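Local structure of Slr0280 protein (Synechocystis sp., 5H3K) at residues 178-182 against 594-598; 322-328 against 599-604; 335-339 against 581-587. The protein is of unknown function but is probably a phosphodiester glycosidase related to the enzyme that uncovers mannose 6-phosphate markers. All blocks are in the same frame, centred on the assembly; numbering follows the deposited sequence.

Burial separates the three contacts. Contact 3, whose centre lies about 3 Å from that of the chain, is a buried strand pair with direct backbone hydrogen bonds and apolar side chains. Contact 2 is partly buried; its two-bond antiparallel pairing leads into helix 325-331, and L325 packs on S583 and A585 of contact 3. Both belong to one sheet, in which strands 336-339 and 600-609 are neighbours. Contact 1 lies at the surface, where a loop meets the edge strand 177-182 of a separate four-stranded sheet through one direct hydrogen bond and three bridging waters. Residues 594-598 run straight on into 599-604, so contacts 1 and 2 adjoin in sequence although their centres are about 15 Å apart.

Contact 1 of 3, residues 178-182 against 594-598; sequences QVSQA and SPVTA
Residues 178-182, the end of strand 177-182, are in beta conformation (phi -144 to -128°, psi 163 to 110°) at the edge of a four-stranded antiparallel sheet, bonded on the other side to strand 185-190. Against the outer edge lies a loop with a 3-10 turn at 595-597; CA atoms come nearest at S180-S594 (5.7 Å) and A182-T597 (5.9 Å). S594 OG (chi1 m) accepts a hydrogen bond from Q181 N (2.9 Å, 170°). One water joins S594 OG (2.7 Å) to V179 O (2.8 Å), another S594 N (3.0 Å) to Q181 O (2.8 Å). P595 opens the turn. V596 (m) brings CG2 to 4.0 Å from A182 CB, and a water bridges V596 N (3.1 Å) and S180 OG (2.8 Å). T597 (p) donates from N (2.9 Å) and OG1 (2.8 Å) to S594 O, its CG2 3.4 Å from Q181 O and 3.8 Å from A182 CB. A serine hydroxyl and waters thus satisfy edge-strand polar groups in place of a neighbouring strand: a polar, solvated junction burying just 213 Å².

Contact 2 of 3, residues 322-328 against 599-604; sequences TAPLVTI and ARVSNA
Two backbone hydrogen bonds define the register: A323 N to V601 O (3.0 Å, 159°) and V601 N to A323 O (2.8 Å, 175°), making A323-V601 an antiparallel hydrogen-bonded pair with CA atoms 5.3 Å apart. Flanking CA-H...O contacts run from T322 CA to V601 O (3.2 Å) and from R600 CA to A323 O (3.5 Å). After this short pairing P324 (-56/140) takes the N-cap position and the chain turns into helix 325-331, with I328 N bonded to P324 O at 3.0 Å. The result is a short strand running straight into a helix, added to strand 600-609, which also pairs with 307-313 and 336-339. Apolar packing follows on the helix: L325 (chi1 t, chi2 m) sets CD2 3.4 Å from A604 CB, while I328 (m, t) places CD1 3.9 Å from V601 CG2. Water supplies the remaining polar links. One molecule accepts from L325 N (2.9 Å) and donates to A599 O (2.7 Å); a second lies 3.1 Å from T322 OG1 and accepts a weak bond from R600 NH1 (2.6 Å).

Contact 3 of 3, residues 335-339 against 581-587; sequences AVAIN and STSLALG
L584 (chi1 t, chi2 p) leans across the neighbouring strand, its CD1 4.1 Å from I338 CB, 4.2 Å from V336 CG1 and 3.4 Å from A337 O. L586, with chi1 t and chi2 p as well, brings CD1 to 3.7 Å from V336 CG2. These four apolar side chains share one face of an antiparallel pair, where V336 and I338 also touch L544 of strand 542-547; on the other face, A337 and A585 pack against L325 of helix 325-331. The axes of strands 336-339 and 584-586 approach to 4.7 Å at 171°. The register sets V336 opposite L586 and I338 opposite L584 as non-hydrogen-bonded pairs (CA-CA 4.6 and 4.5 Å), with A337-A585 hydrogen-bonded between them: A337 N to A585 O 3.0 Å, A585 N to A337 O 2.8 Å. Bonds from G587 N to A335 O (2.9 Å) and N339 N to S583 O (3.1 Å) extend the pairing; the positive phi of G587 (56/35), easily adopted by glycine, turns the chain out of strand 584-586. On the opposite edge of strand 336-339, A335 and V336 both face V607, a classic beta bulge against strand 600-609. At the end of strand 336-339, N339 (chi1 p) turns its OD1 onto S583 N (3.0 Å) while OD1 also bonds S532 and ND2 bonds D577 O; S583 OG donates to S581 O (2.8 Å). The asparagine amide thus carries on the backbone pairing where 581-583 is no longer strand, so the contact grades from apolar packing into a buried hydrogen-bond network.

Contact 1 of 3, residues 178-182 against 594-598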
# COMPACT_ATOMS: atom_id res chain seq x y z
N GLN A 178 8.72 -11.62 16.78
CA GLN A 178 8.52 -10.64 15.73
C GLN A 178 9.67 -9.64 15.77
O GLN A 178 10.40 -9.56 16.77
CB GLN A 178 7.18 -9.93 15.91
CG GLN A 178 7.03 -9.22 17.25
CD GLN A 178 5.63 -8.65 17.47
OE1 GLN A 178 5.40 -7.45 17.26
NE2 GLN A 178 4.71 -9.49 17.91
N VAL A 179 9.84 -8.89 14.68
CA VAL A 179 10.91 -7.90 14.61
C VAL A 179 10.41 -6.63 13.94
O VAL A 179 9.69 -6.70 12.95
CB VAL A 179 12.19 -8.48 13.90
CG1 VAL A 179 11.83 -9.13 12.57
CG2 VAL A 179 13.27 -7.41 13.73
N SER A 180 10.75 -5.48 14.50
CA SER A 180 10.41 -4.18 13.91
C SER A 180 11.65 -3.27 13.86
O SER A 180 12.48 -3.32 14.76
CB SER A 180 9.28 -3.52 14.71
OG SER A 180 8.99 -2.21 14.23
N GLN A 181 11.77 -2.46 12.81
CA GLN A 181 12.90 -1.54 12.70
C GLN A 181 12.47 -0.18 12.17
O GLN A 181 11.70 -0.08 11.20
CB GLN A 181 14.00 -2.11 11.80
CG GLN A 181 15.21 -1.16 11.63
CD GLN A 181 16.41 -1.84 10.99
OE1 GLN A 181 16.36 -3.02 10.67
NE2 GLN A 181 17.49 -1.09 10.81
N ALA A 182 12.95 0.87 12.83
CA ALA A 182 12.74 2.24 12.35
C ALA A 182 14.08 2.91 12.30
O ALA A 182 14.65 3.21 13.35
CB ALA A 182 11.79 3.01 13.29
N SER A 594 8.76 -1.85 8.04
CA SER A 594 8.01 -1.98 9.29
C SER A 594 6.87 -0.98 9.34
O SER A 594 7.03 0.17 8.93
CB SER A 594 8.92 -1.75 10.50
OG SER A 594 9.81 -2.84 10.65
N PRO A 595 5.70 -1.42 9.84
CA PRO A 595 4.52 -0.54 9.90
C PRO A 595 4.79 0.80 10.56
O PRO A 595 4.24 1.79 10.10
CB PRO A 595 3.53 -1.36 10.74
CG PRO A 595 3.87 -2.79 10.38
CD PRO A 595 5.39 -2.79 10.29
N VAL A 596 5.65 0.86 11.59
CA VAL A 596 5.93 2.15 12.24
C VAL A 596 6.58 3.20 11.34
O VAL A 596 6.49 4.39 11.61
CB VAL A 596 6.79 2.01 13.54
CG1 VAL A 596 6.05 1.17 14.57
CG2 VAL A 596 8.17 1.43 13.22
N THR A 597 7.25 2.76 10.27
CA THR A 597 7.92 3.67 9.34
C THR A 597 7.04 4.13 8.17
O THR A 597 7.47 4.95 7.35
CB THR A 597 9.22 3.05 8.75
OG1 THR A 597 8.89 1.95 7.89
CG2 THR A 597 10.14 2.57 9.87
N ALA A 598 5.83 3.59 8.07
CA ALA A 598 4.97 3.89 6.93
C ALA A 598 4.06 5.06 7.28
O ALA A 598 3.47 5.09 8.35
CB ALA A 598 4.16 2.68 6.53
O HOH W 1 8.42 -5.12 10.99
O HOH W 2 6.49 -1.66 13.12
O HOH W 3 11.32 -0.42 8.46

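Contact 2 of 3, residues 322-328 against 599-604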
# COMPACT_ATOMS: atom_id res chain seq x y z
N THR A 322 -6.41 10.75 5.41
CA THR A 322 -5.25 9.89 5.23
C THR A 322 -5.28 8.78 6.26
O THR A 322 -5.84 8.95 7.35
CB THR A 322 -3.91 10.65 5.35
OG1 THR A 322 -3.82 11.28 6.63
CG2 THR A 322 -3.74 11.69 4.23
N ALA A 323 -4.68 7.65 5.92
CA ALA A 323 -4.61 6.49 6.81
C ALA A 323 -3.41 5.62 6.42
O ALA A 323 -3.00 5.64 5.26
CB ALA A 323 -5.91 5.68 6.73
N PRO A 324 -2.87 4.84 7.36
CA PRO A 324 -1.80 3.92 6.95
C PRO A 324 -2.28 3.00 5.83
O PRO A 324 -3.44 2.57 5.84
CB PRO A 324 -1.55 3.09 8.22
CG PRO A 324 -1.97 4.02 9.35
CD PRO A 324 -3.18 4.73 8.80
N LEU A 325 -1.41 2.74 4.86
CA LEU A 325 -1.74 1.87 3.73
C LEU A 325 -2.23 0.52 4.24
O LEU A 325 -3.19 -0.04 3.70
CB LEU A 325 -0.51 1.70 2.82
CG LEU A 325 -0.54 0.85 1.54
CD1 LEU A 325 -0.41 -0.64 1.81
CD2 LEU A 325 -1.78 1.12 0.66
N VAL A 326 -1.57 -0.01 5.26
CA VAL A 326 -1.94 -1.32 5.77
C VAL A 326 -3.34 -1.32 6.38
O VAL A 326 -4.06 -2.32 6.33
CB VAL A 326 -0.87 -1.89 6.74
CG1 VAL A 326 -1.06 -1.30 8.14
CG2 VAL A 326 -0.95 -3.42 6.78
N THR A 327 -3.75 -0.17 6.94
CA THR A 327 -5.10 0.01 7.48
C THR A 327 -6.13 0.09 6.35
O THR A 327 -7.22 -0.50 6.43
CB THR A 327 -5.19 1.25 8.39
OG1 THR A 327 -4.29 1.09 9.49
CG2 THR A 327 -6.61 1.42 8.92
N ILE A 328 -5.78 0.83 5.29
CA ILE A 328 -6.63 0.85 4.10
C ILE A 328 -6.83 -0.57 3.59
O ILE A 328 -7.96 -0.99 3.34
CB ILE A 328 -6.03 1.74 2.98
CG1 ILE A 328 -5.94 3.21 3.44
CG2 ILE A 328 -6.85 1.61 1.69
CD1 ILE A 328 -5.23 4.15 2.44
N ALA A 599 3.94 6.03 6.39
CA ALA A 599 3.16 7.24 6.68
C ALA A 599 1.70 7.01 6.35
O ALA A 599 1.38 6.10 5.59
CB ALA A 599 3.69 8.43 5.88
N ARG A 600 0.81 7.83 6.90
CA ARG A 600 -0.58 7.80 6.44
C ARG A 600 -0.59 8.29 5.01
O ARG A 600 0.16 9.21 4.66
CB ARG A 600 -1.46 8.72 7.28
CG ARG A 600 -1.43 8.38 8.75
CD ARG A 600 -2.42 9.23 9.53
NE ARG A 600 -2.73 8.57 10.79
CZ ARG A 600 -3.52 9.08 11.73
NH1 ARG A 600 -4.08 10.27 11.55
NH2 ARG A 600 -3.76 8.40 12.84
N VAL A 601 -1.44 7.69 4.18
CA VAL A 601 -1.53 8.11 2.78
C VAL A 601 -2.98 8.40 2.41
O VAL A 601 -3.90 7.96 3.09
CB VAL A 601 -0.94 7.05 1.80
CG1 VAL A 601 0.52 6.76 2.13
CG2 VAL A 601 -1.76 5.76 1.85
N SER A 602 -3.18 9.14 1.32
CA SER A 602 -4.53 9.46 0.86
C SER A 602 -5.23 8.30 0.15
O SER A 602 -6.44 8.09 0.29
CB SER A 602 -4.46 10.65 -0.10
OG SER A 602 -5.65 10.74 -0.89
N ASN A 603 -4.48 7.56 -0.66
CA ASN A 603 -5.12 6.54 -1.48
C ASN A 603 -4.16 5.45 -1.94
O ASN A 603 -2.93 5.58 -1.84
CB ASN A 603 -5.83 7.19 -2.67
CG ASN A 603 -4.90 8.05 -3.53
OD1 ASN A 603 -4.12 7.54 -4.35
ND2 ASN A 603 -5.02 9.36 -3.38
N ALA A 604 -4.74 4.38 -2.46
CA ALA A 604 -3.97 3.20 -2.81
C ALA A 604 -4.54 2.57 -4.07
O ALA A 604 -5.63 2.91 -4.52
CB ALA A 604 -4.04 2.21 -1.66
O HOH W 4 -5.12 11.34 9.44
O HOH W 5 1.39 3.56 4.57

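Contact 3 of 3, residues 335-339 against 581-587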
# COMPACT_ATOMS: atom_id res chain seq x y z
N ALA A 335 -6.72 -7.85 -1.14
CA ALA A 335 -5.73 -8.91 -1.05
C ALA A 335 -4.32 -8.36 -1.19
O ALA A 335 -3.39 -8.86 -0.55
CB ALA A 335 -5.99 -9.97 -2.13
N VAL A 336 -4.15 -7.35 -2.05
CA VAL A 336 -2.88 -6.64 -2.22
C VAL A 336 -3.18 -5.15 -2.31
O VAL A 336 -4.21 -4.75 -2.86
CB VAL A 336 -2.12 -7.04 -3.53
CG1 VAL A 336 -0.63 -6.71 -3.42
CG2 VAL A 336 -2.30 -8.52 -3.86
N ALA A 337 -2.30 -4.31 -1.77
CA ALA A 337 -2.45 -2.88 -1.99
C ALA A 337 -1.10 -2.21 -1.99
O ALA A 337 -0.18 -2.65 -1.30
CB ALA A 337 -3.35 -2.25 -0.92
N ILE A 338 -0.96 -1.15 -2.79
CA ILE A 338 0.23 -0.31 -2.74
C ILE A 338 -0.24 1.13 -2.62
O ILE A 338 -1.30 1.50 -3.14
CB ILE A 338 1.14 -0.53 -3.98
CG1 ILE A 338 2.51 0.15 -3.76
CG2 ILE A 338 0.47 -0.05 -5.27
CD1 ILE A 338 3.53 -0.18 -4.86
N ASN A 339 0.51 1.95 -1.88
CA ASN A 339 0.21 3.38 -1.83
C ASN A 339 0.27 3.96 -3.25
O ASN A 339 1.03 3.48 -4.12
CB ASN A 339 1.23 4.10 -0.94
CG ASN A 339 2.58 4.19 -1.59
OD1 ASN A 339 3.29 3.18 -1.72
ND2 ASN A 339 2.94 5.39 -2.06
N SER A 581 5.70 7.46 2.28
CA SER A 581 4.43 6.94 1.78
C SER A 581 4.57 5.52 1.22
O SER A 581 3.59 4.76 1.23
CB SER A 581 3.85 7.83 0.69
OG SER A 581 3.56 9.12 1.20
N THR A 582 5.76 5.15 0.76
CA THR A 582 5.92 3.83 0.12
C THR A 582 5.53 2.71 1.08
O THR A 582 6.06 2.62 2.18
CB THR A 582 7.35 3.61 -0.41
OG1 THR A 582 7.59 4.49 -1.52
CG2 THR A 582 7.53 2.16 -0.89
N SER A 583 4.60 1.86 0.65
CA SER A 583 4.15 0.73 1.45
C SER A 583 3.35 -0.24 0.58
O SER A 583 2.53 0.17 -0.25
CB SER A 583 3.34 1.23 2.66
OG SER A 583 2.58 2.38 2.30
N LEU A 584 3.61 -1.52 0.76
CA LEU A 584 3.03 -2.56 -0.09
C LEU A 584 2.51 -3.65 0.84
O LEU A 584 3.28 -4.25 1.59
CB LEU A 584 4.12 -3.13 -1.02
CG LEU A 584 3.84 -4.36 -1.88
CD1 LEU A 584 2.59 -4.13 -2.70
CD2 LEU A 584 5.04 -4.64 -2.78
N ALA A 585 1.19 -3.89 0.79
CA ALA A 585 0.56 -4.83 1.72
C ALA A 585 0.05 -6.07 0.99
O ALA A 585 -0.51 -5.96 -0.10
CB ALA A 585 -0.61 -4.17 2.50
N LEU A 586 0.25 -7.24 1.60
CA LEU A 586 -0.24 -8.49 1.03
C LEU A 586 -0.91 -9.27 2.14
O LEU A 586 -0.30 -9.51 3.19
CB LEU A 586 0.92 -9.29 0.41
CG LEU A 586 0.54 -10.66 -0.18
CD1 LEU A 586 -0.33 -10.48 -1.42
CD2 LEU A 586 1.78 -11.50 -0.49
N GLY A 587 -2.16 -9.67 1.93
CA GLY A 587 -2.94 -10.30 2.98
C GLY A 587 -3.02 -9.43 4.22
O GLY A 587 -3.00 -9.93 5.35